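Local coordinates for protein trehalose-6-phosphate phosphatase (Candida albicans, PDB 5DXI) that is a phosphatase of the HAD superfamily and holds magnesium, beryllium trifluoride and glucose units close together in this model, at residues Gly31-Ile36 with Arg288-Thr293; Pro35-Gln38 with Ala42-Pro45; Phe25-Asp30 with Arg51-Leu56. All coordinates share one frame; numbering follows the deposited sequence.

The first five segments follow closely along the chain: Phe25-Asp30, Gly31-Ile36, Pro35-Gln38, Ala42-Pro45 and Arg51-Leu56. Arg288-Thr293, on helix 287-298, comes much later. Contact 3 pairs strand 23-27 of the eight-stranded mixed sheet with helix 47-58. Contacts 1 and 2 both use the loop between that strand and that helix, and they share Pro35 and Ile36. The centres of contacts 1 and 3 are about 10 Å apart, those of contacts 1 and 2 about 11 Å, and those of contacts 2 and 3 about 16 Å. Contact 3 holds ligands of the magnesium ion and beryllium trifluoride, while the loop of contacts 1 and 2 touches the glucose of chain C.

Contact 1 of 3, residues Gly31-Ile36 with Arg288-Thr293. With GLC (alpha-D-glucopyranose), chain C.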
# COMPACT_ATOMS: atom_id res chain seq x y z
N GLY A 31 -5.16 1.26 7.84
CA GLY A 31 -5.77 -0.04 8.01
C GLY A 31 -4.75 -1.16 8.08
O GLY A 31 -5.10 -2.34 8.14
N THR A 32 -3.48 -0.78 8.12
CA THR A 32 -2.40 -1.75 8.07
C THR A 32 -1.44 -1.52 9.23
O THR A 32 -1.24 -2.42 10.05
CB THR A 32 -1.66 -1.67 6.71
OG1 THR A 32 -2.59 -2.01 5.66
CG2 THR A 32 -0.46 -2.61 6.67
N LEU A 33 -0.85 -0.33 9.31
CA LEU A 33 0.03 0.03 10.43
C LEU A 33 -0.75 0.77 11.52
O LEU A 33 -0.24 0.97 12.63
CB LEU A 33 1.19 0.89 9.95
CG LEU A 33 2.11 0.25 8.90
CD1 LEU A 33 3.22 1.21 8.46
CD2 LEU A 33 2.70 -1.01 9.48
N THR A 34 -1.99 1.15 11.21
CA THR A 34 -2.85 1.89 12.13
C THR A 34 -4.28 1.57 11.77
O THR A 34 -4.58 1.34 10.60
CB THR A 34 -2.63 3.43 12.08
OG1 THR A 34 -3.44 4.07 13.09
CG2 THR A 34 -3.06 3.99 10.73
N PRO A 35 -5.18 1.55 12.76
CA PRO A 35 -6.54 1.12 12.44
C PRO A 35 -7.30 2.11 11.56
O PRO A 35 -6.96 3.29 11.47
CB PRO A 35 -7.21 0.99 13.83
CG PRO A 35 -6.30 1.68 14.78
CD PRO A 35 -4.93 1.57 14.21
N ILE A 36 -8.32 1.59 10.89
CA ILE A 36 -9.27 2.41 10.17
C ILE A 36 -10.11 3.23 11.14
O ILE A 36 -10.72 2.66 12.05
CB ILE A 36 -10.18 1.54 9.31
CG1 ILE A 36 -9.35 0.86 8.19
CG2 ILE A 36 -11.31 2.35 8.73
CD1 ILE A 36 -8.85 1.81 7.11
N ARG A 288 -3.26 -4.51 14.81
CA ARG A 288 -2.71 -5.05 16.06
C ARG A 288 -1.76 -6.23 15.81
O ARG A 288 -0.62 -6.26 16.31
CB ARG A 288 -3.83 -5.49 17.00
CG ARG A 288 -3.30 -6.05 18.31
CD ARG A 288 -4.42 -6.53 19.22
NE ARG A 288 -5.20 -5.42 19.74
CZ ARG A 288 -6.30 -5.56 20.48
NH1 ARG A 288 -6.75 -6.78 20.76
NH2 ARG A 288 -6.95 -4.49 20.91
N GLN A 289 -2.22 -7.20 15.03
CA GLN A 289 -1.38 -8.36 14.75
C GLN A 289 -0.21 -7.98 13.85
O GLN A 289 0.87 -8.56 13.96
CB GLN A 289 -2.20 -9.49 14.12
CG GLN A 289 -3.17 -10.14 15.11
CD GLN A 289 -4.48 -9.39 15.24
OE1 GLN A 289 -5.01 -8.87 14.26
NE2 GLN A 289 -5.01 -9.33 16.46
N VAL A 290 -0.41 -6.98 13.00
CA VAL A 290 0.70 -6.47 12.18
C VAL A 290 1.83 -5.98 13.09
O VAL A 290 3.00 -6.32 12.89
CB VAL A 290 0.26 -5.33 11.23
CG1 VAL A 290 1.47 -4.76 10.49
CG2 VAL A 290 -0.80 -5.81 10.23
N LEU A 291 1.49 -5.18 14.08
CA LEU A 291 2.53 -4.63 14.96
C LEU A 291 3.17 -5.73 15.82
O LEU A 291 4.38 -5.68 16.09
CB LEU A 291 1.97 -3.51 15.84
CG LEU A 291 1.32 -2.36 15.06
CD1 LEU A 291 1.01 -1.15 15.97
CD2 LEU A 291 2.17 -1.96 13.87
N GLU A 292 2.37 -6.71 16.24
CA GLU A 292 2.92 -7.86 16.96
C GLU A 292 4.00 -8.52 16.12
O GLU A 292 5.11 -8.77 16.60
CB GLU A 292 1.83 -8.88 17.30
CG GLU A 292 0.76 -8.40 18.27
CD GLU A 292 -0.37 -9.39 18.44
OE1 GLU A 292 -0.36 -10.46 17.77
OE2 GLU A 292 -1.30 -9.10 19.23
N THR A 293 3.66 -8.77 14.86
CA THR A 293 4.57 -9.43 13.93
C THR A 293 5.81 -8.58 13.66
O THR A 293 6.93 -9.09 13.66
CB THR A 293 3.87 -9.78 12.59
OG1 THR A 293 2.72 -10.59 12.83
CG2 THR A 293 4.82 -10.52 11.67
C1 GLC C . -8.81 5.31 4.58
C2 GLC C . -10.24 4.81 4.45
C3 GLC C . -11.20 5.82 5.06
C4 GLC C . -10.84 6.06 6.53
C5 GLC C . -9.40 6.55 6.60
C6 GLC C . -8.91 6.73 8.03
O2 GLC C . -10.59 4.61 3.09
O3 GLC C . -12.53 5.32 4.94
O4 GLC C . -11.69 7.08 7.08
O5 GLC C . -8.54 5.59 5.96
O6 GLC C . -8.80 5.43 8.64
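Val290 places CG1 anti to its backbone N, chi1 175°, and CG2 anti to its carbonyl carbon, and with this setting the whole fork meets the carbonyl of Thr32. Val290 CG2 lies 3.4 Å from Thr32 O, and Val290 CG1 is 3.6 Å from the same oxygen. Leu33 holds its CG anti to the carbonyl carbon, chi1 -60°. Its CB starts away from the helix. CD1 continues the extended chain (chi2 178°), and the other branch, CD2, turns to the helix. Leu33 CD2 then meets Val290 CG1 at 4.1 Å, and the two side chains cross at about a right angle. Leu291 covers the next carbonyl of the loop. Its CD2 is 4.0 Å from Leu33 O, and CD1 approaches that oxygen almost as closely.

The loop segment turns back on itself here. Gly31 has a positive phi, and a weak bond of 2.8 Å runs from Gly31 N to Thr34 O. Past the turn, Ile36 touches the glucose of chain C, with Ile36 CA 3.4 Å from its O6. On the helix, Gln289 O takes both Thr293 N and Thr293 OG1, which reach it from opposite faces of its plane. Leu33 also packs on Leu49 of helix 47-58, and Val290 on Leu284 of strand 282-284.

Thr32 occupies the last position of what fits the HAD-type DxDx(T/V) motif, and its OG1 is hydrogen-bonded to Asp28 OD2, a ligand of the magnesium ion. The chemistry across the contact is apolar. The Val290 methyls lie against Thr32 O, which is buried with no hydrogen-bond partner in the model. Between these two segments the contact is van der Waals packing, without a hydrogen bond.

Contact 2 of 3, residues Pro35-Gln38 with Ala42-Pro45. With GLC (alpha-D-glucopyranose), chain C.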
# COMPACT_ATOMS: atom_id res chain seq x y z
N PRO A 35 -5.18 1.55 12.76
CA PRO A 35 -6.54 1.12 12.44
C PRO A 35 -7.30 2.11 11.56
O PRO A 35 -6.96 3.29 11.47
CB PRO A 35 -7.21 0.99 13.83
CG PRO A 35 -6.30 1.68 14.78
CD PRO A 35 -4.93 1.57 14.21
N ILE A 36 -8.32 1.59 10.89
CA ILE A 36 -9.27 2.41 10.17
C ILE A 36 -10.11 3.23 11.14
O ILE A 36 -10.72 2.66 12.05
CB ILE A 36 -10.18 1.54 9.31
CG1 ILE A 36 -9.35 0.86 8.19
CG2 ILE A 36 -11.31 2.35 8.73
CD1 ILE A 36 -8.85 1.81 7.11
N VAL A 37 -10.16 4.54 10.97
CA VAL A 37 -11.00 5.37 11.81
C VAL A 37 -11.87 6.32 10.99
O VAL A 37 -11.68 6.47 9.78
CB VAL A 37 -10.18 6.20 12.81
CG1 VAL A 37 -9.54 5.29 13.86
CG2 VAL A 37 -9.11 7.06 12.09
N GLN A 38 -12.82 6.94 11.68
CA GLN A 38 -13.82 7.81 11.09
C GLN A 38 -13.18 9.07 10.46
O GLN A 38 -13.52 9.48 9.34
CB GLN A 38 -14.84 8.20 12.17
CG GLN A 38 -15.64 7.00 12.74
CD GLN A 38 -14.88 6.20 13.84
OE1 GLN A 38 -13.75 6.53 14.21
NE2 GLN A 38 -15.51 5.15 14.33
N ALA A 42 -7.11 11.68 12.19
CA ALA A 42 -6.88 11.02 13.47
C ALA A 42 -6.10 9.72 13.35
O ALA A 42 -5.81 9.07 14.36
CB ALA A 42 -8.20 10.75 14.16
N ALA A 43 -5.76 9.32 12.12
CA ALA A 43 -5.07 8.05 11.87
C ALA A 43 -3.59 8.18 12.17
O ALA A 43 -2.75 8.06 11.27
CB ALA A 43 -5.29 7.58 10.42
N ILE A 44 -3.26 8.36 13.43
CA ILE A 44 -1.92 8.78 13.81
C ILE A 44 -1.03 7.62 14.24
O ILE A 44 -1.51 6.71 14.88
CB ILE A 44 -2.04 9.83 14.97
CG1 ILE A 44 -2.60 11.15 14.44
CG2 ILE A 44 -0.74 10.01 15.76
CD1 ILE A 44 -2.93 12.16 15.55
N PRO A 45 0.28 7.67 13.91
CA PRO A 45 1.17 6.57 14.32
C PRO A 45 1.20 6.36 15.84
O PRO A 45 1.34 7.34 16.58
CB PRO A 45 2.54 7.02 13.82
CG PRO A 45 2.26 8.03 12.78
CD PRO A 45 1.00 8.70 13.16
C1 GLC C . -8.81 5.31 4.58
C2 GLC C . -10.24 4.81 4.45
C3 GLC C . -11.20 5.82 5.06
C4 GLC C . -10.84 6.06 6.53
C5 GLC C . -9.40 6.55 6.60
C6 GLC C . -8.91 6.73 8.03
O2 GLC C . -10.59 4.61 3.09
O3 GLC C . -12.53 5.32 4.94
O4 GLC C . -11.69 7.08 7.08
O5 GLC C . -8.54 5.59 5.96
O6 GLC C . -8.80 5.43 8.64
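Val37 O accepts from two hydroxyls of the glucose of chain C. The bond from glucose O4 to Val37 O is 2.8 Å long, and the one from glucose O6 is weak at 3.3 Å. The same O6 receives a nearly straight bond from Val37 N, at 2.8 Å and 166°. The backbone of one residue therefore holds both O4 and O6, and this would help fix the rotation of the hydroxymethyl group.

The bond from CA to CB of Val37 points toward Ala42-Pro45. Chi1 of -69° sets CG1 anti to the carbonyl carbon and leaves CG2 between the backbone N and the carbonyl carbon. From there CG2 lies 4.2 Å from Ala43 CB and 4.3 Å from Ala42 CB, while it also touches the glucose O6. The methyl thus wedges between sugar and chain. Ala43 is the centre of an inverse gamma turn, with a weak bond of 2.8 Å from Ile44 N to Ala42 O.

Both segments belong to the loop that joins strand 23-27 to helix 47-58. Tyr29 OH, just past the strand, is hydrogen-bonded to Ala43 O, and Ile44 and Pro45 rest on Trp78 of helix 72-79.

Contact 3 of 3, residues Phe25-Asp30 with Arg51-Leu56; sequences FLFDYD and RILDVL. With MG (magnesium ion), chain E; BEF (beryllium trifluoride ion), chain F; GLC (alpha-D-glucopyranose), chain B; GLC (alpha-D-glucopyranose), chain C.
The CA atoms of strand 25-27 and helix 51-56 come nearest at Phe25 and Leu56, 9.4 Å apart. The gap is filled by side chains. Leu56 CD1 lies over one face of the Phe25 ring, 4.5 Å from Phe25 CZ. Leu53 CD2 is instead at the edge of the Phe27 ring, near its plane, 4.1 Å from Phe27 CE2, and the two side chains slide past each other in opposite directions. Ile64 of strand 62-67 touches both rings and Leu56, within the same beta-alpha-beta unit, and helix 287-298 also touches them.

Beyond the strand the chain becomes polar. The trans chi1 of Asp28 (-176°) carries its carboxylate out to magnesium and beryllium. Asp28 OD1 is covalently joined to beryllium at 1.5 Å, and Asp28 OD2 binds magnesium at 2.1 Å. Asp30 O binds the magnesium ion at 2.1 Å. Asp233 and two waters are further ligands. Tyr29 N and Asp30 N both donate to fluorine F3, each at 3.0 Å. Asp30 OD2 forms a salt bridge with Arg70 and lies beside the glucose of chain B.

The two ends of this segment differ in chemistry: aromatic rings seat the strand on the helix, and the next three residues supply the Asp28 carboxylate, the Asp30 carbonyl and the amides of Tyr29 and Asp30 to the metal and beryllium trifluoride site, whereas the Asp30 carboxylate faces Arg70 and the glucose.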
# COMPACT_ATOMS: atom_id res chain seq x y z
N PHE A 25 11.07 -3.89 3.39
CA PHE A 25 9.73 -3.80 3.94
C PHE A 25 8.88 -2.83 3.13
O PHE A 25 9.28 -1.68 2.88
CB PHE A 25 9.78 -3.35 5.41
CG PHE A 25 10.46 -4.34 6.33
CD1 PHE A 25 9.73 -5.36 6.92
CD2 PHE A 25 11.83 -4.26 6.56
CE1 PHE A 25 10.36 -6.28 7.75
CE2 PHE A 25 12.46 -5.19 7.38
CZ PHE A 25 11.72 -6.19 7.99
N LEU A 26 7.69 -3.28 2.74
CA LEU A 26 6.78 -2.53 1.89
C LEU A 26 5.44 -2.39 2.57
O LEU A 26 4.55 -3.25 2.44
CB LEU A 26 6.63 -3.21 0.53
CG LEU A 26 7.97 -3.52 -0.14
CD1 LEU A 26 7.82 -4.66 -1.17
CD2 LEU A 26 8.55 -2.26 -0.78
N PHE A 27 5.28 -1.30 3.31
CA PHE A 27 4.13 -1.15 4.19
C PHE A 27 3.09 -0.20 3.67
O PHE A 27 3.35 0.98 3.47
CB PHE A 27 4.53 -0.64 5.58
CG PHE A 27 5.47 -1.54 6.33
CD1 PHE A 27 5.46 -2.92 6.11
CD2 PHE A 27 6.32 -1.01 7.30
CE1 PHE A 27 6.32 -3.75 6.82
CE2 PHE A 27 7.17 -1.83 8.01
CZ PHE A 27 7.18 -3.21 7.77
N ASP A 28 1.88 -0.73 3.51
CA ASP A 28 0.71 0.11 3.50
C ASP A 28 0.60 0.84 4.86
O ASP A 28 1.07 0.31 5.86
CB ASP A 28 -0.52 -0.72 3.29
CG ASP A 28 -1.72 0.11 3.19
OD1 ASP A 28 -1.59 1.06 2.43
OD2 ASP A 28 -2.73 -0.13 3.88
N TYR A 29 -0.05 2.01 4.90
CA TYR A 29 -0.25 2.71 6.18
C TYR A 29 -1.65 2.49 6.74
O TYR A 29 -1.83 1.73 7.69
CB TYR A 29 0.01 4.22 6.05
CG TYR A 29 -0.15 4.93 7.39
CD1 TYR A 29 0.76 4.70 8.42
CD2 TYR A 29 -1.21 5.78 7.64
CE1 TYR A 29 0.63 5.31 9.65
CE2 TYR A 29 -1.36 6.41 8.89
CZ TYR A 29 -0.42 6.16 9.89
OH TYR A 29 -0.52 6.77 11.13
N ASP A 30 -2.66 3.11 6.14
CA ASP A 30 -4.02 3.05 6.68
C ASP A 30 -4.62 1.65 6.69
O ASP A 30 -4.59 0.94 5.70
CB ASP A 30 -4.95 3.98 5.91
CG ASP A 30 -4.62 5.44 6.15
OD1 ASP A 30 -5.01 5.95 7.22
OD2 ASP A 30 -3.99 6.07 5.27
N ARG A 51 8.35 2.81 17.54
CA ARG A 51 9.49 2.07 18.09
C ARG A 51 9.92 0.97 17.12
O ARG A 51 11.12 0.75 16.88
CB ARG A 51 9.13 1.47 19.46
CG ARG A 51 10.32 0.85 20.20
CD ARG A 51 9.98 0.58 21.68
NE ARG A 51 8.53 0.58 21.92
CZ ARG A 51 7.82 -0.51 22.23
NH1 ARG A 51 8.42 -1.69 22.33
NH2 ARG A 51 6.51 -0.42 22.43
N ILE A 52 8.93 0.30 16.55
CA ILE A 52 9.20 -0.72 15.55
C ILE A 52 10.00 -0.14 14.39
O ILE A 52 11.05 -0.67 14.01
CB ILE A 52 7.88 -1.33 15.04
CG1 ILE A 52 7.26 -2.20 16.13
CG2 ILE A 52 8.13 -2.15 13.77
CD1 ILE A 52 5.82 -2.64 15.85
N LEU A 53 9.53 0.99 13.86
CA LEU A 53 10.18 1.60 12.71
C LEU A 53 11.60 2.04 13.05
O LEU A 53 12.51 1.87 12.25
CB LEU A 53 9.35 2.77 12.18
CG LEU A 53 7.97 2.42 11.60
CD1 LEU A 53 7.22 3.68 11.17
CD2 LEU A 53 8.07 1.41 10.44
N ASP A 54 11.78 2.62 14.24
CA ASP A 54 13.13 3.04 14.65
C ASP A 54 14.08 1.86 14.72
O ASP A 54 15.16 1.88 14.12
CB ASP A 54 13.09 3.77 16.00
CG ASP A 54 14.43 4.38 16.37
OD1 ASP A 54 15.15 4.84 15.46
OD2 ASP A 54 14.76 4.40 17.58
N VAL A 55 13.68 0.80 15.41
CA VAL A 55 14.54 -0.37 15.56
C VAL A 55 14.80 -1.03 14.22
O VAL A 55 15.94 -1.38 13.89
CB VAL A 55 13.94 -1.41 16.51
CG1 VAL A 55 14.83 -2.65 16.56
CG2 VAL A 55 13.76 -0.83 17.90
N LEU A 56 13.75 -1.20 13.43
CA LEU A 56 13.91 -1.85 12.13
C LEU A 56 14.78 -1.01 11.19
O LEU A 56 15.68 -1.53 10.54
CB LEU A 56 12.55 -2.13 11.51
CG LEU A 56 11.74 -3.24 12.19
CD1 LEU A 56 10.49 -3.53 11.38
CD2 LEU A 56 12.56 -4.50 12.38
MG MG E . -4.63 0.74 3.65
BE BEF F . -2.39 2.35 2.66
F1 BEF F . -3.05 3.12 1.21
F2 BEF F . -3.95 2.57 3.45
F3 BEF F . -1.84 3.86 3.40
C1 GLC B . -7.35 7.08 4.00
C2 GLC B . -7.27 8.42 3.29
C3 GLC B . -7.30 8.19 1.77
C4 GLC B . -6.18 7.25 1.38
C5 GLC B . -6.33 5.95 2.16
C6 GLC B . -5.15 5.04 1.87
O1 GLC B . -8.62 6.47 3.76
O2 GLC B . -8.36 9.23 3.70
O3 GLC B . -7.12 9.43 1.09
O4 GLC B . -6.22 6.97 -0.04
O5 GLC B . -6.32 6.19 3.55
O6 GLC B . -3.96 5.63 2.41
C1 GLC C . -8.81 5.31 4.58
C2 GLC C . -10.24 4.81 4.45
C3 GLC C . -11.20 5.82 5.06
C4 GLC C . -10.84 6.06 6.53
C5 GLC C . -9.40 6.55 6.60
C6 GLC C . -8.91 6.73 8.03
O2 GLC C . -10.59 4.61 3.09
O3 GLC C . -12.53 5.32 4.94
O4 GLC C . -11.69 7.08 7.08
O5 GLC C . -8.54 5.59 5.96
O6 GLC C . -8.80 5.43 8.64
O HOH W 1 -4.82 0.53 1.57
O HOH W 2 -6.58 1.24 3.91